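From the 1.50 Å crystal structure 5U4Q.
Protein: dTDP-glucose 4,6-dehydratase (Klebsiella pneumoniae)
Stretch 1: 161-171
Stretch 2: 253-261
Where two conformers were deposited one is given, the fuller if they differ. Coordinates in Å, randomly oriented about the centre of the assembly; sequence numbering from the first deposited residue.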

# COMPACT_ATOMS: atom_id res chain seq x y z
N ASN A 161 -3.45 0.52 -3.06
CA ASN A 161 -4.73 0.12 -3.73
C ASN A 161 -4.42 -0.33 -5.15
O ASN A 161 -4.96 -1.36 -5.60
N GLU A 162 -3.57 0.40 -5.86
CA GLU A 162 -3.21 0.00 -7.24
C GLU A 162 -2.55 -1.38 -7.25
O GLU A 162 -2.85 -2.21 -8.12
N LEU A 163 -1.68 -1.63 -6.26
CA LEU A 163 -0.98 -2.93 -6.18
C LEU A 163 -1.95 -4.05 -5.92
O LEU A 163 -1.86 -5.13 -6.53
N MSE A 164 -2.89 -3.81 -5.00
CA MSE A 164 -3.89 -4.80 -4.65
C MSE A 164 -4.81 -5.06 -5.84
O MSE A 164 -5.15 -6.20 -6.12
N ALA A 165 -5.20 -4.00 -6.55
CA ALA A 165 -6.03 -4.14 -7.75
C ALA A 165 -5.30 -5.02 -8.78
O ALA A 165 -5.91 -5.93 -9.37
N HIS A 166 -4.01 -4.78 -8.94
CA HIS A 166 -3.23 -5.57 -9.92
C HIS A 166 -3.31 -7.06 -9.57
O HIS A 166 -3.58 -7.90 -10.45
N THR A 167 -3.08 -7.39 -8.30
CA THR A 167 -3.13 -8.80 -7.88
C THR A 167 -4.51 -9.45 -8.09
O THR A 167 -4.59 -10.60 -8.48
N TYR A 168 -5.59 -8.72 -7.83
CA TYR A 168 -6.93 -9.26 -8.01
C TYR A 168 -7.28 -9.41 -9.50
O TYR A 168 -7.96 -10.38 -9.89
N SER A 169 -6.88 -8.44 -10.30
CA SER A 169 -7.06 -8.55 -11.77
C SER A 169 -6.30 -9.77 -12.30
O SER A 169 -6.82 -10.52 -13.12
N HIS A 170 -5.07 -9.93 -11.84
CA HIS A 170 -4.23 -11.03 -12.29
C HIS A 170 -4.80 -12.40 -11.88
O HIS A 170 -4.94 -13.32 -12.73
N LEU A 171 -5.09 -12.55 -10.61
CA LEU A 171 -5.53 -13.85 -10.05
C LEU A 171 -6.94 -14.24 -10.40
O LEU A 171 -7.22 -15.42 -10.62
N THR A 253 -0.19 -0.50 -16.62
CA THR A 253 -0.71 -1.46 -17.57
C THR A 253 -0.27 -2.86 -17.10
O THR A 253 0.53 -2.96 -16.16
N SER A 254 -0.79 -3.92 -17.73
CA SER A 254 -0.41 -5.30 -17.37
C SER A 254 -0.90 -6.31 -18.40
O SER A 254 -1.65 -5.97 -19.30
N SER A 255 -0.47 -7.56 -18.26
CA SER A 255 -1.08 -8.65 -18.99
C SER A 255 -2.46 -8.95 -18.39
O SER A 255 -3.32 -9.53 -19.05
N ALA A 256 -2.64 -8.60 -17.10
CA ALA A 256 -3.92 -8.73 -16.44
C ALA A 256 -4.83 -7.60 -16.91
O ALA A 256 -4.34 -6.58 -17.41
N PRO A 257 -6.15 -7.74 -16.70
CA PRO A 257 -7.13 -6.66 -17.08
C PRO A 257 -7.10 -5.55 -16.02
O PRO A 257 -8.05 -5.37 -15.25
N TYR A 258 -6.00 -4.81 -16.03
CA TYR A 258 -5.66 -3.79 -15.04
C TYR A 258 -5.16 -2.55 -15.74
O TYR A 258 -4.27 -2.62 -16.60
N ARG A 259 -5.71 -1.40 -15.38
CA ARG A 259 -5.27 -0.12 -15.95
C ARG A 259 -5.35 0.98 -14.92
O ARG A 259 -6.23 0.97 -14.06
N VAL A 260 -4.44 1.95 -15.04
CA VAL A 260 -4.42 3.15 -14.20
C VAL A 260 -4.27 4.33 -15.17
O VAL A 260 -3.48 4.28 -16.11
N TYR A 261 -5.08 5.37 -14.97
CA TYR A 261 -5.03 6.59 -15.76
C TYR A 261 -4.97 7.84 -14.90
O TYR A 261 -5.60 7.91 -13.84

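The rule of this contact is a spacing of four on the helix against two on the opposing segment: Glu 162 lies across from Val 260, His 166 from Tyr 258 and His 170 from Ala 256, with helix and strand running nearly antiparallel at 153°. The gap narrows steadily toward the loop, from 7.7 Å between the CA atoms of Glu 162 and Val 260 to 4.8 Å between those of His 170 and Ala 256.

The aromatic pair fills the middle. Tyr 258 points toward the helix with chi1 t (157°), and His 166, set sideways and also t, turns its ring edge onto the tyrosine face; the planes stand at 86° and the centroids 4.9 Å apart. His 166 CB adds a CH-pi contact, 4.0 Å from the ring centroid. Farther along the same ring, Tyr 258 CE1 comes within 3.3 Å of Glu 162 O, and CD1 lies 4.4 Å from Ala 165 CB.

Small and aliphatic groups close the two ends. Where the backbones are nearest, the methyl of Ala 256 suffices: its CB sits 3.6 Å from His 170 CA and 4.0 Å from Ser 169 CB. Ser 169, chi1 m, also points toward the loop; its OG lies 3.2 Å from Pro 257 O, a contact only, and is hydrogen-bonded elsewhere in the structure. At the wide end Val 260, chi1 t, places CG1 3.7 Å from OE2 of Glu 162 (m, t).

One direct hydrogen bond crosses the contact, His 166 NE2 to Ser 254 OG at 2.7 Å. The serine, chi1 t, points toward the helix. Ala 256 N donates to Ser 254 OG at 2.9 Å, holding the serine in its own loop as well as against the histidine. Water 1 supplies a second polar link at the margin, 2.8 Å from His 170 ND1 and 2.9 Å from Ser 255 OG; this serine is p and the histidine t.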

# COMPACT_ATOMS: atom_id res chain seq x y z
CB ASN A 161 -5.71 1.29 -3.80
CG ASN A 161 -6.34 1.69 -2.45
OD1 ASN A 161 -7.18 2.59 -2.45
ND2 ASN A 161 -6.05 0.98 -1.38
CB GLU A 162 -2.32 1.05 -7.91
CG GLU A 162 -2.97 2.43 -8.07
CD GLU A 162 -2.09 3.44 -8.76
OE1 GLU A 162 -1.03 3.05 -9.33
OE2 GLU A 162 -2.45 4.65 -8.79
CB LEU A 163 0.10 -2.90 -5.11
CG LEU A 163 1.32 -2.02 -5.39
CD1 LEU A 163 2.01 -1.70 -4.09
CD2 LEU A 163 2.26 -2.69 -6.39
CB MSE A 164 -4.64 -4.33 -3.39
CG MSE A 164 -3.69 -4.25 -2.19
SE MSE A 164 -4.38 -3.10 -0.74
CE MSE A 164 -5.88 -4.20 -0.14
CB ALA A 165 -6.37 -2.78 -8.37
CB HIS A 166 -1.78 -5.17 -9.97
CG HIS A 166 -1.05 -5.92 -11.03
ND1 HIS A 166 -0.36 -7.10 -10.78
CD2 HIS A 166 -1.03 -5.75 -12.37
CE1 HIS A 166 0.06 -7.59 -11.93
NE2 HIS A 166 -0.31 -6.79 -12.91
CB THR A 167 -2.69 -9.04 -6.40
OG1 THR A 167 -3.70 -8.57 -5.51
CG2 THR A 167 -1.41 -8.39 -6.08
CB TYR A 168 -7.96 -8.46 -7.19
CG TYR A 168 -8.08 -9.01 -5.80
CD1 TYR A 168 -6.99 -9.05 -4.94
CD2 TYR A 168 -9.28 -9.54 -5.35
CE1 TYR A 168 -7.09 -9.62 -3.68
CE2 TYR A 168 -9.39 -10.09 -4.08
CZ TYR A 168 -8.28 -10.15 -3.26
OH TYR A 168 -8.35 -10.72 -2.00
CB SER A 169 -6.57 -7.31 -12.50
OG SER A 169 -7.43 -6.22 -12.23
CB HIS A 170 -2.81 -10.90 -11.76
CG HIS A 170 -1.98 -12.10 -12.03
ND1 HIS A 170 -1.44 -12.38 -13.27
CD2 HIS A 170 -1.64 -13.15 -11.23
CE1 HIS A 170 -0.78 -13.53 -13.21
NE2 HIS A 170 -0.90 -14.02 -11.99
CB LEU A 171 -5.42 -13.83 -8.54
CG LEU A 171 -4.00 -13.85 -7.97
CD1 LEU A 171 -4.06 -13.62 -6.47
CD2 LEU A 171 -3.29 -15.16 -8.29
CB THR A 253 -0.11 -1.20 -18.96
OG1 THR A 253 1.33 -1.12 -18.87
CG2 THR A 253 -0.64 0.13 -19.52
CB SER A 254 -1.03 -5.68 -16.00
OG SER A 254 -0.72 -7.03 -15.60
CB SER A 255 -0.21 -9.92 -18.95
OG SER A 255 0.22 -10.19 -17.63
CB ALA A 256 -3.72 -8.63 -14.94
CB PRO A 257 -8.47 -7.41 -17.11
CG PRO A 257 -8.28 -8.52 -16.12
CD PRO A 257 -6.85 -8.96 -16.29
CB TYR A 258 -4.54 -4.33 -14.15
CG TYR A 258 -3.66 -3.32 -13.41
CD1 TYR A 258 -3.97 -2.92 -12.10
CD2 TYR A 258 -2.49 -2.81 -13.98
CE1 TYR A 258 -3.16 -2.02 -11.42
CE2 TYR A 258 -1.66 -1.92 -13.30
CZ TYR A 258 -2.00 -1.54 -12.00
OH TYR A 258 -1.18 -0.65 -11.33
CB ARG A 259 -6.15 0.31 -17.12
CG ARG A 259 -5.98 -0.46 -18.41
CD ARG A 259 -4.62 -0.22 -19.04
NE ARG A 259 -4.58 -0.83 -20.37
CZ ARG A 259 -4.46 -2.13 -20.59
NH1 ARG A 259 -4.45 -2.59 -21.84
NH2 ARG A 259 -4.35 -2.98 -19.58
CB VAL A 260 -3.32 3.18 -13.11
CG1 VAL A 260 -3.40 4.49 -12.34
CG2 VAL A 260 -3.45 1.98 -12.17
CB TYR A 261 -6.29 6.74 -16.63
CG TYR A 261 -6.47 5.63 -17.63
CD1 TYR A 261 -5.73 5.60 -18.82
CD2 TYR A 261 -7.39 4.61 -17.41
CE1 TYR A 261 -5.88 4.56 -19.72
CE2 TYR A 261 -7.55 3.57 -18.30
CZ TYR A 261 -6.79 3.54 -19.45
OH TYR A 261 -6.97 2.50 -20.32
O HOH W 1 -1.64 -11.52 -15.90